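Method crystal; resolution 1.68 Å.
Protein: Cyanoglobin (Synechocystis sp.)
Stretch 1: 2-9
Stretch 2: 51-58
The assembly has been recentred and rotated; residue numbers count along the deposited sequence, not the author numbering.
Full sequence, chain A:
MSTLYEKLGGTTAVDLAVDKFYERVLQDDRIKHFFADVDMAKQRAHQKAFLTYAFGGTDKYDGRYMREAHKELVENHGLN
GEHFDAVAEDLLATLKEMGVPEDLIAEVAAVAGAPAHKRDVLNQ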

# COMPACT_ATOMS: atom_id res chain seq x y z
N SER A 2 -9.48 -18.98 -6.83
CA SER A 2 -9.95 -17.71 -6.20
C SER A 2 -8.75 -16.76 -6.16
O SER A 2 -7.59 -17.20 -6.03
N THR A 3 -9.00 -15.49 -6.41
CA THR A 3 -7.90 -14.49 -6.28
C THR A 3 -7.60 -14.14 -4.82
O THR A 3 -8.41 -14.38 -3.93
N LEU A 4 -6.43 -13.54 -4.59
CA LEU A 4 -6.11 -12.96 -3.28
C LEU A 4 -7.19 -11.98 -2.84
O LEU A 4 -7.63 -12.00 -1.71
N TYR A 5 -7.58 -11.09 -3.75
CA TYR A 5 -8.68 -10.19 -3.50
C TYR A 5 -9.89 -10.91 -2.93
O TYR A 5 -10.37 -10.56 -1.87
N GLU A 6 -10.36 -11.94 -3.63
CA GLU A 6 -11.48 -12.74 -3.13
C GLU A 6 -11.20 -13.40 -1.74
O GLU A 6 -12.02 -13.34 -0.83
N LYS A 7 -10.03 -13.99 -1.58
CA LYS A 7 -9.73 -14.69 -0.34
C LYS A 7 -9.73 -13.80 0.89
O LYS A 7 -10.06 -14.23 2.00
N LEU A 8 -9.30 -12.55 0.66
CA LEU A 8 -9.22 -11.53 1.70
C LEU A 8 -10.60 -11.06 2.08
O LEU A 8 -10.78 -10.60 3.18
N GLY A 9 -11.55 -11.13 1.16
CA GLY A 9 -12.90 -10.70 1.46
C GLY A 9 -13.37 -9.62 0.53
O GLY A 9 -14.38 -8.96 0.79
N LEU A 51 -4.82 -1.69 -4.81
CA LEU A 51 -4.69 -2.99 -4.18
C LEU A 51 -5.71 -3.97 -4.74
O LEU A 51 -5.44 -5.13 -4.83
N THR A 52 -6.89 -3.46 -5.14
CA THR A 52 -7.85 -4.31 -5.81
C THR A 52 -7.21 -4.95 -7.06
O THR A 52 -7.31 -6.15 -7.24
N TYR A 53 -6.58 -4.13 -7.88
CA TYR A 53 -5.77 -4.55 -9.02
C TYR A 53 -4.58 -5.47 -8.60
O TYR A 53 -4.40 -6.58 -9.14
N ALA A 54 -3.79 -5.04 -7.65
CA ALA A 54 -2.61 -5.78 -7.23
C ALA A 54 -2.96 -7.16 -6.67
O ALA A 54 -2.14 -8.07 -6.75
N PHE A 55 -4.17 -7.31 -6.12
CA PHE A 55 -4.58 -8.57 -5.47
C PHE A 55 -5.44 -9.42 -6.47
O PHE A 55 -6.05 -10.39 -6.08
N GLY A 56 -5.48 -8.97 -7.74
CA GLY A 56 -6.09 -9.70 -8.86
C GLY A 56 -7.58 -9.47 -9.04
O GLY A 56 -8.25 -10.18 -9.77
N GLY A 57 -8.10 -8.45 -8.36
CA GLY A 57 -9.50 -8.09 -8.46
C GLY A 57 -9.86 -7.29 -9.69
O GLY A 57 -11.04 -7.12 -9.94
N THR A 58 -8.89 -6.73 -10.41
CA THR A 58 -9.18 -6.09 -11.70
C THR A 58 -7.92 -6.29 -12.51
O THR A 58 -6.83 -6.45 -11.93

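Packing of stretch 2-9 of cyanoglobin, whose helix spans 4-8, against the last turn of another helix (51-54) and the residues that follow it (through 58). Ser2 lies out of reach of the second stretch. Thr3 (chi1 p) points toward it and caps the helix: Glu6 N donates to Thr3 OG1 (3.1 Å), while Thr3 N donates to Glu6 OE1 (3.0 Å). The methyl, Thr3 CG2, rests 3.5 Å from Gly56 O, and water 1 sits 2.7 Å from Thr3 OG1 and donates a weak bond to Gly56 O (3.4 Å). Leu4 (t, p) also points in and brings CD2 to 3.7 Å from Phe55 CD1. Its backbone is served by water 2, which accepts from Leu4 N (3.0 Å) and donates to Phe55 O (3.2 Å). That same carbonyl accepts the one direct hydrogen bond between the stretches, from Tyr5 N to Phe55 O (2.9 Å, 160°); first-turn amides of a helix lack intrahelical acceptors, so the turn carbonyl supplies one. Tyr5 (chi1 t, chi2 65°) points toward the second stretch. Its CB packs 3.9 Å from Phe55 CB, and Thr52 (chi1 m) CG2 lies over one ring face, 4.0 Å from the centroid of the Tyr5 ring, in a CH-pi contact. Gly57 CA approaches Tyr5 CD2 obliquely at 3.6 Å; a CB on Gly57 would fall 2.7 Å from Tyr5 CD2, a clash. Water 3 joins the polar ends, 2.8 Å from Tyr5 OH and donating to Thr52 OG1 (2.6 Å). Glu6 (chi1 m) points sideways and Lys7 is out of reach, so neither touches the second stretch. Leu8 (m, t) points in again, one turn after Leu4, with CD1 3.5 Å from Phe55 CD2. The buried Phe55 ring (chi1 m, chi2 -16°) thus meets both leucines obliquely. Gly9, at positive phi, closes the helix in a Schellman motif, clear of the contact.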

# COMPACT_ATOMS: atom_id res chain seq x y z
CB SER A 2 -10.56 -17.96 -4.80
OG SER A 2 -9.66 -18.60 -3.93
CB THR A 3 -8.24 -13.19 -7.02
OG1 THR A 3 -9.42 -12.66 -6.45
CG2 THR A 3 -8.57 -13.45 -8.48
CB LEU A 4 -4.73 -12.28 -3.34
CG LEU A 4 -4.16 -11.65 -2.06
CD1 LEU A 4 -4.16 -12.64 -0.92
CD2 LEU A 4 -2.72 -11.18 -2.37
CB TYR A 5 -9.04 -9.50 -4.81
CG TYR A 5 -10.13 -8.45 -4.73
CD1 TYR A 5 -9.95 -7.27 -4.00
CD2 TYR A 5 -11.35 -8.64 -5.41
CE1 TYR A 5 -10.92 -6.32 -3.94
CE2 TYR A 5 -12.33 -7.69 -5.38
CZ TYR A 5 -12.11 -6.51 -4.66
OH TYR A 5 -13.08 -5.54 -4.62
CB GLU A 6 -11.85 -13.80 -4.17
CG GLU A 6 -12.71 -13.20 -5.24
CD GLU A 6 -12.72 -13.95 -6.54
OE1 GLU A 6 -11.88 -14.90 -6.82
OE2 GLU A 6 -13.61 -13.54 -7.34
CB LYS A 7 -8.38 -15.40 -0.47
CG LYS A 7 -8.41 -16.55 -1.45
CD LYS A 7 -7.03 -17.10 -1.53
CE LYS A 7 -6.93 -18.20 -2.53
NZ LYS A 7 -5.49 -18.40 -2.74
CB LEU A 8 -8.43 -10.34 1.14
CG LEU A 8 -6.90 -10.55 1.13
CD1 LEU A 8 -6.19 -9.42 0.33
CD2 LEU A 8 -6.39 -10.63 2.61
CB LEU A 51 -4.82 -2.88 -2.67
CG LEU A 51 -3.65 -2.12 -2.00
CD1 LEU A 51 -3.88 -2.04 -0.51
CD2 LEU A 51 -2.25 -2.76 -2.29
CB THR A 52 -9.11 -3.52 -6.15
OG1 THR A 52 -9.77 -3.21 -4.91
CG2 THR A 52 -10.12 -4.38 -6.95
CB TYR A 53 -5.28 -3.29 -9.79
CG TYR A 53 -3.99 -3.48 -10.48
CD1 TYR A 53 -3.94 -4.18 -11.71
CD2 TYR A 53 -2.79 -3.07 -9.85
CE1 TYR A 53 -2.73 -4.43 -12.33
CE2 TYR A 53 -1.56 -3.32 -10.43
CZ TYR A 53 -1.53 -4.00 -11.67
OH TYR A 53 -0.29 -4.19 -12.22
CB ALA A 54 -1.77 -4.97 -6.23
CB PHE A 55 -5.38 -8.27 -4.18
CG PHE A 55 -4.56 -7.59 -3.06
CD1 PHE A 55 -3.15 -7.57 -3.06
CD2 PHE A 55 -5.25 -7.01 -1.97
CE1 PHE A 55 -2.44 -6.93 -2.02
CE2 PHE A 55 -4.55 -6.39 -0.94
CZ PHE A 55 -3.17 -6.35 -0.97
CB THR A 58 -9.52 -4.54 -11.66
OG1 THR A 58 -8.50 -3.86 -10.94
CG2 THR A 58 -10.71 -4.23 -10.81
O HOH W 1 -10.98 -11.17 -8.06
O HOH W 2 -4.66 -13.18 -6.98
O HOH W 3 -12.31 -2.91 -4.31